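Local coordinates for type III restriction-modification enzyme EcoP15I Res subunit (Escherichia coli, PDB 4ZCF), which cleaves DNA as the restriction subunit of a type III restriction-modification enzyme that recognises two inversely oriented 5'-CAGCAG-3' sites and has an ATP-binding helicase-type domain, at residues C[235-238]-C[239-243]; C[762-765]-C[766-770]. All coordinates share one frame; numbering follows the deposited sequence.

Interaction 1. Residues C[235-238]-C[239-243]; sequences KKTW and ENIEK. With nucleotides of chain D.
T237 grips the DNA backbone with two bonds to one oxygen. Its backbone N lies 3.2 Å from OP1 of DT20 in chain D, and its OG1 donates to the same OP1 at 2.9 Å. The hydroxyl sits beside the backbone N (chi1 -45°), which places both donors at the same phosphate. N192 also hydrogen-bonds T237 OG1 and so helps to position it. K235, the N-cap residue, lays its CB alongside the phosphate, 3.2 Å from OP2 of DT20. K236 turns its CG away from the backbone N (chi1 -174°). Its chain then runs past the phosphate of DA19 in chain D, with CD 3.4 Å from OP1 of that nucleotide. K236 CE passes 3.8 Å from N240 OD1, which takes a hydrogen bond from K243 NZ at 3.0 Å.

The backbone bonds from E239, N240, I241 and E242 to K235, K236, T237 and W238 are the usual helical bonds, each N-H to the carbonyl four residues earlier. On the inner side, I241 CD1 lies 4.2 Å from W238 CE3, obliquely to the ring. Both side chains pack on F231 and on strand 222-226. T237 thus holds a DNA phosphate at the N-terminal turn of a crossover helix, in the beta-alpha-beta unit 222-226, 236-242, 248-253 of the parallel-sheet, RecA-like P-loop NTPase core of the helicase-like domain.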
ATOM      1  N   LYS C 235     -12.901 -33.186   9.189  1.00 64.71           N
ATOM      2  CA  LYS C 235     -13.435 -31.842   9.395  1.00 63.56           C
ATOM      3  C   LYS C 235     -13.165 -30.793   8.276  1.00 65.62           C
ATOM      4  O   LYS C 235     -12.429 -31.073   7.323  1.00 64.82           O
ATOM      5  CB  LYS C 235     -13.037 -31.344  10.799  1.00 65.52           C
ATOM      6  CG  LYS C 235     -13.393 -32.293  11.955  1.00 70.53           C
ATOM      7  CD  LYS C 235     -14.855 -32.182  12.369  1.00 79.83           C
ATOM      8  CE  LYS C 235     -15.249 -33.242  13.361  1.00 87.69           C
ATOM      9  NZ  LYS C 235     -16.704 -33.189  13.659  1.00 92.47           N
ATOM     10  N   LYS C 236     -13.795 -29.594   8.403  1.00 60.43           N
ATOM     11  CA  LYS C 236     -13.746 -28.475   7.460  1.00 59.40           C
ATOM     12  C   LYS C 236     -12.356 -27.999   7.071  1.00 62.46           C
ATOM     13  O   LYS C 236     -12.054 -28.007   5.872  1.00 63.39           O
ATOM     14  CB  LYS C 236     -14.625 -27.302   7.939  1.00 61.71           C
ATOM     15  CG  LYS C 236     -14.740 -26.146   6.942  1.00 73.57           C
ATOM     16  CD  LYS C 236     -15.960 -26.245   6.021  1.00 84.73           C
ATOM     17  CE  LYS C 236     -15.855 -25.343   4.810  1.00 96.87           C
ATOM     18  NZ  LYS C 236     -15.821 -23.894   5.168  1.00105.53           N
ATOM     19  N   THR C 237     -11.524 -27.564   8.050  1.00 56.85           N
ATOM     20  CA  THR C 237     -10.172 -27.055   7.780  1.00 56.89           C
ATOM     21  C   THR C 237      -9.388 -27.987   6.851  1.00 63.09           C
ATOM     22  O   THR C 237      -8.868 -27.529   5.823  1.00 61.77           O
ATOM     23  CB  THR C 237      -9.392 -26.724   9.074  1.00 60.21           C
ATOM     24  OG1 THR C 237     -10.222 -26.008   9.994  1.00 53.12           O
ATOM     25  CG2 THR C 237      -8.126 -25.918   8.798  1.00 59.47           C
ATOM     26  N   TRP C 238      -9.339 -29.301   7.204  1.00 61.25           N
ATOM     27  CA  TRP C 238      -8.638 -30.302   6.400  1.00 61.13           C
ATOM     28  C   TRP C 238      -9.218 -30.441   4.995  1.00 61.90           C
ATOM     29  O   TRP C 238      -8.444 -30.559   4.043  1.00 60.82           O
ATOM     30  CB  TRP C 238      -8.544 -31.666   7.104  1.00 60.49           C
ATOM     31  CG  TRP C 238      -7.674 -32.616   6.338  1.00 62.01           C
ATOM     32  CD1 TRP C 238      -8.082 -33.516   5.399  1.00 64.94           C
ATOM     33  CD2 TRP C 238      -6.242 -32.613   6.291  1.00 62.04           C
ATOM     34  NE1 TRP C 238      -6.996 -34.105   4.801  1.00 64.27           N
ATOM     35  CE2 TRP C 238      -5.851 -33.579   5.340  1.00 65.59           C
ATOM     36  CE3 TRP C 238      -5.245 -31.915   6.994  1.00 63.67           C
ATOM     37  CZ2 TRP C 238      -4.510 -33.871   5.076  1.00 64.99           C
ATOM     38  CZ3 TRP C 238      -3.913 -32.209   6.734  1.00 65.12           C
ATOM     39  CH2 TRP C 238      -3.558 -33.176   5.784  1.00 65.57           C
ATOM     40  N   GLU C 239     -10.563 -30.421   4.861  1.00 57.51           N
ATOM     41  CA  GLU C 239     -11.218 -30.557   3.553  1.00 57.16           C
ATOM     42  C   GLU C 239     -10.875 -29.410   2.615  1.00 59.67           C
ATOM     43  O   GLU C 239     -10.738 -29.642   1.414  1.00 59.85           O
ATOM     44  CB  GLU C 239     -12.736 -30.800   3.662  1.00 58.75           C
ATOM     45  CG  GLU C 239     -13.138 -32.113   4.330  1.00 72.50           C
ATOM     46  CD  GLU C 239     -12.734 -33.418   3.663  1.00104.84           C
ATOM     47  OE1 GLU C 239     -13.297 -33.740   2.591  1.00114.15           O
ATOM     48  OE2 GLU C 239     -11.901 -34.150   4.245  1.00 97.63           O
ATOM     49  N   ASN C 240     -10.652 -28.195   3.174  1.00 54.58           N
ATOM     50  CA  ASN C 240     -10.246 -27.001   2.427  1.00 53.14           C
ATOM     51  C   ASN C 240      -8.814 -27.096   1.924  1.00 55.40           C
ATOM     52  O   ASN C 240      -8.536 -26.586   0.836  1.00 55.18           O
ATOM     53  CB  ASN C 240     -10.422 -25.734   3.253  1.00 51.97           C
ATOM     54  CG  ASN C 240     -11.840 -25.276   3.433  1.00 61.42           C
ATOM     55  OD1 ASN C 240     -12.720 -25.516   2.601  1.00 52.83           O
ATOM     56  ND2 ASN C 240     -12.073 -24.548   4.507  1.00 52.55           N
ATOM     57  N   ILE C 241      -7.898 -27.697   2.737  1.00 50.73           N
ATOM     58  CA  ILE C 241      -6.475 -27.945   2.413  1.00 49.11           C
ATOM     59  C   ILE C 241      -6.424 -28.951   1.255  1.00 52.02           C
ATOM     60  O   ILE C 241      -5.630 -28.762   0.325  1.00 51.97           O
ATOM     61  CB  ILE C 241      -5.650 -28.408   3.659  1.00 51.84           C
ATOM     62  CG1 ILE C 241      -5.594 -27.301   4.745  1.00 51.61           C
ATOM     63  CG2 ILE C 241      -4.222 -28.899   3.274  1.00 51.77           C
ATOM     64  CD1 ILE C 241      -5.247 -27.766   6.159  1.00 51.73           C
ATOM     65  N   GLU C 242      -7.326 -29.970   1.271  1.00 48.56           N
ATOM     66  CA  GLU C 242      -7.456 -30.962   0.175  1.00 48.76           C
ATOM     67  C   GLU C 242      -7.729 -30.297  -1.194  1.00 53.31           C
ATOM     68  O   GLU C 242      -7.265 -30.803  -2.209  1.00 53.75           O
ATOM     69  CB  GLU C 242      -8.538 -32.018   0.467  1.00 49.52           C
ATOM     70  CG  GLU C 242      -8.112 -33.106   1.437  1.00 58.45           C
ATOM     71  CD  GLU C 242      -9.185 -34.053   1.964  1.00 78.55           C
ATOM     72  OE1 GLU C 242     -10.303 -34.094   1.399  1.00 72.74           O
ATOM     73  OE2 GLU C 242      -8.883 -34.790   2.929  1.00 70.87           O
ATOM     74  N   LYS C 243      -8.434 -29.146  -1.206  1.00 49.62           N
ATOM     75  CA  LYS C 243      -8.764 -28.382  -2.412  1.00 49.36           C
ATOM     76  C   LYS C 243      -7.531 -27.902  -3.197  1.00 53.65           C
ATOM     77  O   LYS C 243      -7.668 -27.579  -4.380  1.00 54.61           O
ATOM     78  CB  LYS C 243      -9.628 -27.164  -2.057  1.00 51.67           C
ATOM     79  CG  LYS C 243     -11.106 -27.423  -1.824  1.00 55.66           C
ATOM     80  CD  LYS C 243     -11.769 -26.142  -1.303  1.00 56.71           C
ATOM     81  CE  LYS C 243     -13.248 -26.300  -1.093  1.00 67.11           C
ATOM     82  NZ  LYS C 243     -13.778 -25.280  -0.149  1.00 80.90           N
TER
ATOM     83  P    DT D  20     -12.451 -27.873  12.111  1.00 61.27           P
ATOM     84  OP1  DT D  20     -11.450 -28.362  11.142  1.00 61.22           O
ATOM     85  OP2  DT D  20     -13.734 -28.598  12.241  1.00 62.15           O
ATOM     86  O5'  DT D  20     -11.778 -27.789  13.557  1.00 60.58           O
ATOM     87  C5'  DT D  20     -10.471 -27.258  13.688  1.00 61.12           C
ATOM     88  C4'  DT D  20     -10.098 -27.143  15.152  1.00 61.87           C
ATOM     89  O4'  DT D  20     -11.067 -26.296  15.821  1.00 62.04           O
ATOM     90  C3'  DT D  20     -10.059 -28.468  15.905  1.00 61.90           C
ATOM     91  O3'  DT D  20      -8.822 -28.597  16.574  1.00 63.09           O
ATOM     92  C2'  DT D  20     -11.220 -28.412  16.888  1.00 60.99           C
ATOM     93  C1'  DT D  20     -11.505 -26.918  17.015  1.00 60.57           C
ATOM     94  N1   DT D  20     -12.949 -26.565  17.312  1.00 58.08           N
ATOM     95  C2   DT D  20     -13.262 -25.950  18.517  1.00 57.72           C
ATOM     96  O2   DT D  20     -12.438 -25.650  19.373  1.00 57.63           O
ATOM     97  N3   DT D  20     -14.605 -25.685  18.686  1.00 57.41           N
ATOM     98  C4   DT D  20     -15.646 -25.989  17.814  1.00 57.10           C
ATOM     99  O4   DT D  20     -16.796 -25.696  18.151  1.00 57.45           O
ATOM    100  C5   DT D  20     -15.242 -26.637  16.574  1.00 56.22           C
ATOM    101  C7   DT D  20     -16.233 -27.012  15.511  1.00 55.49           C
ATOM    102  C6   DT D  20     -13.940 -26.891  16.398  1.00 56.70           C
ATOM    103  P    DA D  19     -17.540 -24.566   9.948  1.00 67.37           P
ATOM    104  OP1  DA D  19     -17.324 -24.280   8.494  1.00 67.46           O
ATOM    105  OP2  DA D  19     -18.586 -25.540  10.355  1.00 66.91           O
ATOM    106  O5'  DA D  19     -16.183 -25.061  10.653  1.00 65.25           O
ATOM    107  C5'  DA D  19     -14.935 -24.515  10.305  1.00 62.61           C
ATOM    108  C4'  DA D  19     -14.073 -24.331  11.527  1.00 60.33           C
ATOM    109  O4'  DA D  19     -14.647 -23.354  12.413  1.00 58.17           O
ATOM    110  C3'  DA D  19     -13.794 -25.535  12.408  1.00 59.76           C
ATOM    111  O3'  DA D  19     -12.793 -26.343  11.753  1.00 60.96           O
ATOM    112  C2'  DA D  19     -13.232 -24.801  13.626  1.00 57.95           C
ATOM    113  C1'  DA D  19     -13.957 -23.455  13.637  1.00 56.20           C
ATOM    114  N9   DA D  19     -14.918 -23.256  14.725  1.00 53.64           N
ATOM    115  C8   DA D  19     -16.286 -23.387  14.662  1.00 52.00           C
ATOM    116  N7   DA D  19     -16.903 -23.088  15.783  1.00 51.37           N
ATOM    117  C5   DA D  19     -15.873 -22.781  16.657  1.00 51.48           C
ATOM    118  C6   DA D  19     -15.853 -22.384  18.013  1.00 51.20           C
ATOM    119  N6   DA D  19     -16.972 -22.235  18.715  1.00 51.64           N
ATOM    120  N1   DA D  19     -14.662 -22.133  18.620  1.00 51.30           N
ATOM    121  C2   DA D  19     -13.532 -22.256  17.899  1.00 52.14           C
ATOM    122  N3   DA D  19     -13.420 -22.636  16.606  1.00 52.93           N
ATOM    123  C4   DA D  19     -14.635 -22.878  16.031  1.00 52.86           C
TER

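Interaction 2. Residues C[762-765]-C[766-770]; sequences TLHK and VFCDI
H764 and C768 form the sulfur-aromatic contact of this segment. C768 SG lies over one face of the imidazole, 3.9 Å from the ring centroid and 23° off the ring normal. It is displaced toward the CE1 and NE2 rim, with CE1 of H764 3.7 Å from SG. CG of H764 stands anti to the backbone N (chi1 172°), and SG of C768 beside its own N (chi1 -86°). These torsions bring the ring and the sulfur of residues one turn apart onto the same side of the helix. The hydrogen bond of H764 ND1 with Y745 OH helps fix the rotation of the ring. F532 of a neighbouring subunit, probably Mod, meets it edge-to-face.

The packing contacts lie on another side of the helix. The F767 ring presents a face to the carbonyl of L763, whose O is 3.1 Å from F767 CD2. CG2 of V766 also rests near that carbonyl. The apolar pair is L763 CB and F767 CE2, 4.4 Å apart. Helix 760-769 packs here as one member of a helical cluster: L763 and V766 touch F695 of helix 688-701, F767 touches M699 of the same helix, and L763 also reaches helix 745-756.

Main-chain bonds carry the last turns. V766 N bonds T762 O, F767 N bonds L763 O and D769 N bonds K765 O. C768 N makes weak bonds to both H764 O and K765 O.

D769 OD2 forms a salt bridge with K696 of helix 688-701, and K765 NZ makes a long, weak ion pair with D533 of the neighbouring subunit.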
ATOM      1  N   THR C 762      41.914 -26.910  -6.789  1.00 62.46           N
ATOM      2  CA  THR C 762      42.569 -28.211  -6.605  1.00 61.91           C
ATOM      3  C   THR C 762      41.597 -29.392  -6.788  1.00 63.74           C
ATOM      4  O   THR C 762      42.028 -30.462  -7.212  1.00 62.78           O
ATOM      5  CB  THR C 762      43.419 -28.239  -5.340  1.00 69.78           C
ATOM      6  OG1 THR C 762      42.557 -28.135  -4.213  1.00 75.79           O
ATOM      7  CG2 THR C 762      44.484 -27.132  -5.320  1.00 64.05           C
ATOM      8  N   LEU C 763      40.288 -29.177  -6.492  1.00 58.29           N
ATOM      9  CA  LEU C 763      39.208 -30.149  -6.673  1.00 57.15           C
ATOM     10  C   LEU C 763      38.933 -30.263  -8.171  1.00 61.79           C
ATOM     11  O   LEU C 763      38.735 -31.358  -8.691  1.00 62.22           O
ATOM     12  CB  LEU C 763      37.916 -29.673  -5.964  1.00 56.80           C
ATOM     13  CG  LEU C 763      37.857 -29.753  -4.446  1.00 60.07           C
ATOM     14  CD1 LEU C 763      36.633 -29.047  -3.903  1.00 59.21           C
ATOM     15  CD2 LEU C 763      37.895 -31.178  -3.974  1.00 62.25           C
ATOM     16  N   HIS C 764      38.925 -29.121  -8.859  1.00 57.57           N
ATOM     17  CA  HIS C 764      38.715 -29.040 -10.297  1.00 57.36           C
ATOM     18  C   HIS C 764      39.893 -29.677 -11.067  1.00 62.68           C
ATOM     19  O   HIS C 764      39.673 -30.342 -12.073  1.00 61.24           O
ATOM     20  CB  HIS C 764      38.505 -27.572 -10.689  1.00 57.48           C
ATOM     21  CG  HIS C 764      38.459 -27.329 -12.157  1.00 60.69           C
ATOM     22  ND1 HIS C 764      37.395 -27.766 -12.929  1.00 62.67           N
ATOM     23  CD2 HIS C 764      39.340 -26.678 -12.948  1.00 62.58           C
ATOM     24  CE1 HIS C 764      37.670 -27.386 -14.164  1.00 62.26           C
ATOM     25  NE2 HIS C 764      38.831 -26.723 -14.225  1.00 62.65           N
ATOM     26  N   LYS C 765      41.132 -29.471 -10.584  1.00 62.27           N
ATOM     27  CA  LYS C 765      42.354 -30.000 -11.196  1.00 63.21           C
ATOM     28  C   LYS C 765      42.377 -31.532 -11.185  1.00 69.16           C
ATOM     29  O   LYS C 765      42.665 -32.134 -12.220  1.00 69.21           O
ATOM     30  CB  LYS C 765      43.616 -29.421 -10.530  1.00 65.38           C
ATOM     31  CG  LYS C 765      44.098 -28.121 -11.161  1.00 77.30           C
ATOM     32  CD  LYS C 765      45.160 -27.437 -10.299  1.00 85.80           C
ATOM     33  CE  LYS C 765      45.223 -25.939 -10.495  1.00 95.29           C
ATOM     34  NZ  LYS C 765      45.743 -25.556 -11.838  1.00104.32           N
ATOM     35  N   VAL C 766      42.060 -32.153 -10.027  1.00 65.82           N
ATOM     36  CA  VAL C 766      42.011 -33.605  -9.880  1.00 65.53           C
ATOM     37  C   VAL C 766      40.906 -34.201 -10.756  1.00 69.39           C
ATOM     38  O   VAL C 766      41.202 -35.087 -11.558  1.00 69.48           O
ATOM     39  CB  VAL C 766      41.983 -34.119  -8.417  1.00 69.45           C
ATOM     40  CG1 VAL C 766      43.292 -33.831  -7.701  1.00 68.97           C
ATOM     41  CG2 VAL C 766      40.809 -33.552  -7.637  1.00 69.55           C
ATOM     42  N   PHE C 767      39.677 -33.639 -10.691  1.00 64.85           N
ATOM     43  CA  PHE C 767      38.536 -34.068 -11.506  1.00 64.26           C
ATOM     44  C   PHE C 767      38.826 -33.975 -13.018  1.00 71.16           C
ATOM     45  O   PHE C 767      38.269 -34.751 -13.792  1.00 71.31           O
ATOM     46  CB  PHE C 767      37.249 -33.304 -11.131  1.00 65.07           C
ATOM     47  CG  PHE C 767      36.689 -33.516  -9.734  1.00 65.22           C
ATOM     48  CD1 PHE C 767      36.926 -34.697  -9.039  1.00 67.23           C
ATOM     49  CD2 PHE C 767      35.879 -32.554  -9.140  1.00 65.99           C
ATOM     50  CE1 PHE C 767      36.403 -34.890  -7.758  1.00 67.72           C
ATOM     51  CE2 PHE C 767      35.354 -32.751  -7.858  1.00 68.34           C
ATOM     52  CZ  PHE C 767      35.617 -33.917  -7.177  1.00 66.53           C
ATOM     53  N   CYS C 768      39.724 -33.067 -13.424  1.00 70.09           N
ATOM     54  CA  CYS C 768      40.141 -32.902 -14.813  1.00 71.39           C
ATOM     55  C   CYS C 768      41.034 -34.062 -15.227  1.00 77.91           C
ATOM     56  O   CYS C 768      40.853 -34.607 -16.320  1.00 78.27           O
ATOM     57  CB  CYS C 768      40.837 -31.560 -15.020  1.00 72.12           C
ATOM     58  SG  CYS C 768      39.709 -30.186 -15.362  1.00 76.33           S
ATOM     59  N   ASP C 769      41.990 -34.442 -14.344  1.00 75.43           N
ATOM     60  CA  ASP C 769      42.932 -35.553 -14.523  1.00 75.49           C
ATOM     61  C   ASP C 769      42.188 -36.911 -14.487  1.00 80.84           C
ATOM     62  O   ASP C 769      42.228 -37.667 -15.464  1.00 80.57           O
ATOM     63  CB  ASP C 769      44.025 -35.503 -13.432  1.00 76.61           C
ATOM     64  CG  ASP C 769      44.975 -34.324 -13.535  1.00 80.72           C
ATOM     65  OD1 ASP C 769      45.491 -34.070 -14.651  1.00 79.21           O
ATOM     66  OD2 ASP C 769      45.251 -33.692 -12.491  1.00 84.56           O
ATOM     67  N   ILE C 770      41.480 -37.174 -13.368  1.00 77.81           N
ATOM     68  CA  ILE C 770      40.693 -38.367 -13.054  1.00 77.98           C
ATOM     69  C   ILE C 770      39.791 -38.874 -14.205  1.00 84.93           C
ATOM     70  O   ILE C 770      39.184 -38.073 -14.923  1.00 85.23           O
ATOM     71  CB  ILE C 770      39.965 -38.154 -11.679  1.00 80.45           C
ATOM     72  CG1 ILE C 770      40.384 -39.167 -10.617  1.00 80.24           C
ATOM     73  CG2 ILE C 770      38.449 -37.935 -11.743  1.00 80.97           C
ATOM     74  CD1 ILE C 770      41.409 -38.652  -9.672  1.00 82.35           C
TER

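In the fold
Interactions 1 and 2 are both short local contacts within single helices, in series along the chain. They do not touch: their centres are 53 Å apart and their nearest atoms about 41 Å apart. Interaction 1 belongs to the helicase-like domain and meets DNA directly. It also lies near the nucleotide pocket, since the side chain of I241 is about 10 Å from that of D226, which binds AMP. Interaction 2 sits in a helical region later in the chain, with its nearest atom about 48 Å from the bound nucleic acid. It lies where its own helical cluster meets a neighbouring subunit.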